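Local coordinates for like-Sm ribonucleoprotein core (PDB 5MKI) that probably binds RNA, as Sm-family proteins do, assembling into a seven-subunit ring whose chains carry a uridine-nucleotide site, at residues Tyr22-Lys27 with Asn66-Ser71. Residues are numbered along the deposited sequence; the frame is centred on the assembly and turned at random.
Sequences YLKDGK and NVLYVS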
ATOM      1  N   TYR A  22      -9.396  -6.520  15.963  1.00 22.31           N
ATOM      2  CA  TYR A  22      -7.947  -6.686  16.073  1.00 27.60           C
ATOM      3  C   TYR A  22      -7.229  -5.892  14.979  1.00 31.02           C
ATOM      4  O   TYR A  22      -7.528  -6.047  13.792  1.00 26.66           O
ATOM      5  CB  TYR A  22      -7.555  -8.158  15.954  1.00 28.01           C
ATOM      6  CG  TYR A  22      -8.029  -9.041  17.091  1.00 35.63           C
ATOM      7  CD1 TYR A  22      -9.337  -9.520  17.131  1.00 31.69           C
ATOM      8  CD2 TYR A  22      -7.163  -9.407  18.117  1.00 36.72           C
ATOM      9  CE1 TYR A  22      -9.767 -10.335  18.167  1.00 34.93           C
ATOM     10  CE2 TYR A  22      -7.583 -10.230  19.155  1.00 39.02           C
ATOM     11  CZ  TYR A  22      -8.886 -10.689  19.177  1.00 39.53           C
ATOM     12  OH  TYR A  22      -9.308 -11.504  20.212  1.00 46.86           O
ATOM     13  N   LEU A  23      -6.256  -5.083  15.381  1.00 31.48           N
ATOM     14  CA  LEU A  23      -5.517  -4.210  14.486  1.00 29.54           C
ATOM     15  C   LEU A  23      -4.134  -4.788  14.194  1.00 35.49           C
ATOM     16  O   LEU A  23      -3.604  -5.609  14.947  1.00 30.70           O
ATOM     17  CB  LEU A  23      -5.394  -2.814  15.093  1.00 33.34           C
ATOM     18  CG  LEU A  23      -6.722  -2.102  15.358  1.00 35.08           C
ATOM     19  CD1 LEU A  23      -6.471  -0.649  15.793  1.00 37.44           C
ATOM     20  CD2 LEU A  23      -7.600  -2.154  14.112  1.00 26.88           C
ATOM     21  N   LYS A  24      -3.544  -4.327  13.085  1.00 36.68           N
ATOM     22  CA  LYS A  24      -2.274  -4.883  12.620  1.00 32.51           C
ATOM     23  C   LYS A  24      -1.151  -4.694  13.630  1.00 33.35           C
ATOM     24  O   LYS A  24      -0.206  -5.490  13.662  1.00 36.25           O
ATOM     25  CB  LYS A  24      -1.880  -4.247  11.289  1.00 32.64           C
ATOM     26  CG  LYS A  24      -2.726  -4.677  10.119  1.00 33.01           C
ATOM     27  CD  LYS A  24      -2.384  -3.852   8.896  1.00 31.88           C
ATOM     28  CE  LYS A  24      -2.988  -4.456   7.637  1.00 36.52           C
ATOM     29  NZ  LYS A  24      -4.493  -4.423   7.666  1.00 34.06           N
ATOM     30  N   ASP A  25      -1.230  -3.660  14.457  1.00 31.40           N
ATOM     31  CA  ASP A  25      -0.149  -3.323  15.372  1.00 40.44           C
ATOM     32  C   ASP A  25      -0.258  -4.030  16.715  1.00 38.41           C
ATOM     33  O   ASP A  25       0.559  -3.764  17.605  1.00 37.50           O
ATOM     34  CB  ASP A  25      -0.102  -1.804  15.591  1.00 39.38           C
ATOM     35  CG  ASP A  25      -1.416  -1.243  16.144  1.00 42.93           C
ATOM     36  OD1 ASP A  25      -2.269  -2.030  16.608  1.00 41.40           O
ATOM     37  OD2 ASP A  25      -1.592  -0.005  16.116  1.00 43.83           O
ATOM     38  N   GLY A  26      -1.249  -4.906  16.889  1.00 38.31           N
ATOM     39  CA  GLY A  26      -1.467  -5.597  18.146  1.00 37.82           C
ATOM     40  C   GLY A  26      -2.577  -5.030  19.008  1.00 39.22           C
ATOM     41  O   GLY A  26      -3.017  -5.706  19.942  1.00 45.74           O
ATOM     42  N   LYS A  27      -3.047  -3.821  18.719  1.00 39.38           N
ATOM     43  CA  LYS A  27      -4.151  -3.243  19.468  1.00 41.82           C
ATOM     44  C   LYS A  27      -5.424  -4.069  19.305  1.00 42.43           C
ATOM     45  O   LYS A  27      -5.654  -4.712  18.277  1.00 32.91           O
ATOM     46  CB  LYS A  27      -4.411  -1.809  19.008  1.00 41.94           C
ATOM     47  CG  LYS A  27      -3.289  -0.834  19.318  1.00 45.47           C
ATOM     48  CD  LYS A  27      -3.758   0.605  19.128  1.00 46.27           C
ATOM     49  CE  LYS A  27      -2.600   1.581  19.219  1.00 49.27           C
ATOM     50  NZ  LYS A  27      -1.548   1.288  18.222  1.00 41.77           N
ATOM     51  N   ASN A  66      -6.279  -0.704   8.777  1.00 24.78           N
ATOM     52  CA  ASN A  66      -5.548  -1.133   9.960  1.00 25.42           C
ATOM     53  C   ASN A  66      -5.992  -2.509  10.458  1.00 26.83           C
ATOM     54  O   ASN A  66      -5.325  -3.077  11.329  1.00 25.21           O
ATOM     55  CB  ASN A  66      -5.716  -0.109  11.095  1.00 26.32           C
ATOM     56  CG  ASN A  66      -5.286   1.316  10.697  1.00 34.30           C
ATOM     57  OD1 ASN A  66      -4.107   1.579  10.518  1.00 30.30           O
ATOM     58  ND2 ASN A  66      -6.249   2.237  10.594  1.00 30.28           N
ATOM     59  N   VAL A  67      -7.083  -3.058   9.925  1.00 24.71           N
ATOM     60  CA  VAL A  67      -7.761  -4.188  10.569  1.00 23.86           C
ATOM     61  C   VAL A  67      -7.072  -5.494  10.200  1.00 30.42           C
ATOM     62  O   VAL A  67      -6.781  -5.751   9.026  1.00 25.45           O
ATOM     63  CB  VAL A  67      -9.248  -4.228  10.186  1.00 21.42           C
ATOM     64  CG1 VAL A  67      -9.898  -5.538  10.689  1.00 23.92           C
ATOM     65  CG2 VAL A  67      -9.977  -3.011  10.773  1.00 22.60           C
ATOM     66  N   LEU A  68      -6.810  -6.318  11.212  1.00 29.58           N
ATOM     67  CA  LEU A  68      -6.305  -7.671  11.029  1.00 29.02           C
ATOM     68  C   LEU A  68      -7.471  -8.645  10.866  1.00 29.66           C
ATOM     69  O   LEU A  68      -7.611  -9.281   9.815  1.00 25.84           O
ATOM     70  CB  LEU A  68      -5.417  -8.053  12.220  1.00 31.16           C
ATOM     71  CG  LEU A  68      -4.368  -9.153  12.075  1.00 38.82           C
ATOM     72  CD1 LEU A  68      -3.328  -8.764  11.016  1.00 36.90           C
ATOM     73  CD2 LEU A  68      -3.700  -9.411  13.429  1.00 36.16           C
ATOM     74  N   TYR A  69      -8.317  -8.757  11.896  1.00 25.85           N
ATOM     75  CA  TYR A  69      -9.592  -9.469  11.813  1.00 27.12           C
ATOM     76  C   TYR A  69     -10.534  -8.920  12.877  1.00 27.11           C
ATOM     77  O   TYR A  69     -10.100  -8.314  13.859  1.00 26.66           O
ATOM     78  CB  TYR A  69      -9.437 -10.989  11.980  1.00 25.99           C
ATOM     79  CG  TYR A  69      -8.314 -11.482  12.881  1.00 31.40           C
ATOM     80  CD1 TYR A  69      -8.374 -11.344  14.275  1.00 27.35           C
ATOM     81  CD2 TYR A  69      -7.216 -12.129  12.342  1.00 26.61           C
ATOM     82  CE1 TYR A  69      -7.338 -11.811  15.085  1.00 28.92           C
ATOM     83  CE2 TYR A  69      -6.192 -12.599  13.137  1.00 28.53           C
ATOM     84  CZ  TYR A  69      -6.251 -12.447  14.502  1.00 32.42           C
ATOM     85  OH  TYR A  69      -5.203 -12.931  15.264  1.00 29.84           O
ATOM     86  N   VAL A  70     -11.830  -9.131  12.660  1.00 23.91           N
ATOM     87  CA  VAL A  70     -12.878  -8.733  13.594  1.00 29.98           C
ATOM     88  C   VAL A  70     -13.518  -9.999  14.162  1.00 30.57           C
ATOM     89  O   VAL A  70     -13.861 -10.923  13.408  1.00 28.00           O
ATOM     90  CB  VAL A  70     -13.921  -7.828  12.910  1.00 29.03           C
ATOM     91  CG1 VAL A  70     -14.935  -7.353  13.901  1.00 26.60           C
ATOM     92  CG2 VAL A  70     -13.239  -6.620  12.238  1.00 26.62           C
ATOM     93  N   SER A  71     -13.655 -10.050  15.495  1.00 26.96           N
ATOM     94  CA  SER A  71     -14.300 -11.167  16.187  1.00 28.49           C
ATOM     95  C   SER A  71     -15.761 -10.818  16.447  1.00 27.58           C
ATOM     96  O   SER A  71     -16.060  -9.820  17.112  1.00 26.46           O
ATOM     97  CB  SER A  71     -13.602 -11.496  17.507  1.00 31.29           C
ATOM     98  OG  SER A  71     -14.167 -12.674  18.074  1.00 33.92           O
TER
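CE1 of Tyr-69 rests over one face of the Tyr-22 ring, displaced toward that ring's rim, 3.5 Å from CG of Tyr-22; the two planes are turned 57° to each other, an oblique pairing. Beyond it, Ser-71 CB comes up at the edge of the Tyr-22 ring. Beneath the rings the backbone forms a classic beta bulge, Leu-68 and Tyr-69 both facing Tyr-22. Tyr-22 O takes a firm bond from Leu-68 N (2.7 Å) and a weak one from Tyr-69 N (3.4 Å), while Tyr-22 N donates to Tyr-69 O. An alanine at Tyr-22 would probably leave Tyr-69 without its aromatic partner and open a gap beside Ser-71. Past the bulge, Lys-24 N donates to Asn-66 O (2.8 Å). The Lys-24 chain passes alongside that oxygen, CG closest, and bends at its last torsion (chi4 65°), bringing NZ 3.0 Å from Val-67 O, above the carbonyl plane; NZ also bonds Asp-65 O. Leu-23 CD2 meets Val-67 CG2 at 4.2 Å. The contact joins strand 18-23 to strand 67-71 in the Sm fold, with Tyr-22 touching Leu-28 on strand 28-36, and residues 69-71 extend the sheet into a neighbouring subunit.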